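Local structure of cysteine protease (Listeria monocytogenes, 5HU4) at residues T74-L79 against T130-T134. The protein joins surface proteins covalently to the cell wall as a transpeptidase, cleaving their C-terminal sorting signal and passing through a thioester intermediate. Residues are numbered along the deposited sequence; the frame is centred on the assembly and turned at random.
Sequences TDLENL and TEKLT
T74 meets L133 at the mouth of the turn linking strands 70-74 and 78-91: its OG1 lies 3.5 Å from L133 CD2, the two side chains crossing at about a right angle. With OG1 anti to the backbone N (chi1 -171°), the hydroxyl donates to N78 O, reached from above the carbonyl plane, and accepts from L76 N, an ST turn. D75 braces the turn through its carboxylate: OD1 accepts from E77 N, an Asx turn, and from N78 N at 2.8 Å, nearly along the C-O axis, while OD2 bonds to Y80 OH. L76 offers its CA to L133 CD2 at 3.7 Å. E77 O accepts a hydrogen bond from L133 N (3.0 Å between O and N, 170° at the hydrogen), which carries the pairing one residue beyond the end of strand 119-132. The N78 and K132 backbones form an antiparallel non-hydrogen-bonded pair, CA to CA 4.3 Å, with their side chains diverging. L79 pairs with E131, E131 N to L79 O being 3.1 Å; the reverse bond, L79 N to E131 O, is modelled doubtfully short. L79 CB lies 3.9 Å from L133 CD1. L79 also packs on L137 and Y141 of helix 135-141, and T74 and L79 both touch F142. Main-chain bonds thus fix the antiparallel register, while L133 sets both methyls against a hydroxyl already engaged in the turn's own bonds, joining that turn to the residues leading into helix 135-141.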
loop_
_atom_site.group_PDB
_atom_site.type_symbol
_atom_site.label_atom_id
_atom_site.label_comp_id
_atom_site.label_asym_id
_atom_site.label_seq_id
_atom_site.Cartn_x
_atom_site.Cartn_y
_atom_site.Cartn_z
ATOM N N THR A 74 -1.287 1.669 9.309
ATOM C CA THR A 74 -1.962 1.911 10.578
ATOM C C THR A 74 -3.450 2.209 10.414
ATOM O O THR A 74 -3.883 2.773 9.407
ATOM C CB THR A 74 -1.304 3.077 11.352
ATOM O OG1 THR A 74 -1.857 3.150 12.673
ATOM C CG2 THR A 74 -1.523 4.403 10.634
ATOM N N ASP A 75 -4.227 1.800 11.412
ATOM C CA ASP A 75 -5.643 2.129 11.487
ATOM C C ASP A 75 -5.850 3.139 12.609
ATOM O O ASP A 75 -6.969 3.333 13.091
ATOM C CB ASP A 75 -6.487 0.873 11.722
ATOM C CG ASP A 75 -5.939 -0.002 12.840
ATOM O OD1 ASP A 75 -5.078 0.471 13.612
ATOM O OD2 ASP A 75 -6.377 -1.167 12.949
ATOM N N LEU A 76 -4.741 3.765 13.008
ATOM C CA LEU A 76 -4.673 4.705 14.129
ATOM C C LEU A 76 -4.988 4.039 15.467
ATOM O O LEU A 76 -5.293 4.712 16.450
ATOM C CB LEU A 76 -5.600 5.902 13.898
ATOM C CG LEU A 76 -4.881 7.197 13.509
ATOM C CD1 LEU A 76 -4.193 7.056 12.160
ATOM C CD2 LEU A 76 -5.845 8.375 13.505
ATOM N N GLU A 77 -4.896 2.714 15.498
ATOM C CA GLU A 77 -4.957 1.965 16.748
ATOM C C GLU A 77 -3.689 1.129 16.884
ATOM O O GLU A 77 -3.065 1.087 17.944
ATOM C CB GLU A 77 -6.200 1.075 16.803
ATOM C CG GLU A 77 -7.517 1.837 16.844
ATOM C CD GLU A 77 -7.624 2.774 18.035
ATOM O OE1 GLU A 77 -7.141 2.408 19.127
ATOM O OE2 GLU A 77 -8.194 3.876 17.879
ATOM N N ASN A 78 -3.311 0.472 15.792
ATOM C CA ASN A 78 -2.105 -0.344 15.762
ATOM C C ASN A 78 -1.171 0.043 14.621
ATOM O O ASN A 78 -1.616 0.510 13.572
ATOM C CB ASN A 78 -2.466 -1.826 15.643
ATOM C CG ASN A 78 -3.037 -2.390 16.923
ATOM O OD1 ASN A 78 -2.519 -2.135 18.011
ATOM N ND2 ASN A 78 -4.107 -3.166 16.804
ATOM N N LEU A 79 0.125 -0.151 14.839
ATOM C CA LEU A 79 1.117 0.045 13.792
ATOM C C LEU A 79 1.537 -1.304 13.224
ATOM O O LEU A 79 2.108 -2.134 13.933
ATOM C CB LEU A 79 2.332 0.803 14.329
ATOM C CG LEU A 79 3.550 0.887 13.410
ATOM C CD1 LEU A 79 3.195 1.592 12.111
ATOM C CD2 LEU A 79 4.699 1.598 14.109
ATOM N N THR A 130 3.680 -6.221 14.979
ATOM C CA THR A 130 2.501 -5.394 15.208
ATOM C C THR A 130 2.571 -4.772 16.599
ATOM O O THR A 130 2.876 -5.456 17.575
ATOM C CB THR A 130 1.199 -6.210 15.075
ATOM O OG1 THR A 130 1.099 -6.748 13.751
ATOM C CG2 THR A 130 -0.017 -5.334 15.351
ATOM N N GLU A 131 2.297 -3.473 16.691
ATOM C CA GLU A 131 2.341 -2.784 17.975
ATOM C C GLU A 131 1.358 -1.619 18.048
ATOM O O GLU A 131 0.942 -1.075 17.024
ATOM C CB GLU A 131 3.760 -2.289 18.265
ATOM C CG GLU A 131 4.484 -1.712 17.060
ATOM C CD GLU A 131 5.908 -1.301 17.383
ATOM O OE1 GLU A 131 6.788 -1.455 16.509
ATOM O OE2 GLU A 131 6.147 -0.825 18.512
ATOM N N LYS A 132 0.990 -1.253 19.273
ATOM C CA LYS A 132 0.062 -0.156 19.520
ATOM C C LYS A 132 0.615 1.153 18.971
ATOM O O LYS A 132 1.775 1.491 19.213
ATOM C CB LYS A 132 -0.215 -0.023 21.020
ATOM C CG LYS A 132 -1.667 0.261 21.373
ATOM C CD LYS A 132 -1.854 0.383 22.877
ATOM C CE LYS A 132 -1.460 1.764 23.374
ATOM N NZ LYS A 132 -2.537 2.762 23.122
ATOM N N LEU A 133 -0.210 1.886 18.230
ATOM C CA LEU A 133 0.223 3.167 17.692
ATOM C C LEU A 133 0.258 4.230 18.782
ATOM O O LEU A 133 -0.734 4.469 19.469
ATOM C CB LEU A 133 -0.685 3.627 16.552
ATOM C CG LEU A 133 -0.120 4.835 15.800
ATOM C CD1 LEU A 133 0.941 4.397 14.800
ATOM C CD2 LEU A 133 -1.220 5.635 15.116
ATOM N N THR A 134 1.415 4.860 18.936
ATOM C CA THR A 134 1.576 5.952 19.883
ATOM C C THR A 134 1.785 7.254 19.128
ATOM O O THR A 134 1.930 7.246 17.903
ATOM C CB THR A 134 2.760 5.707 20.828
ATOM O OG1 THR A 134 3.934 5.422 20.059
ATOM C CG2 THR A 134 2.474 4.530 21.749
#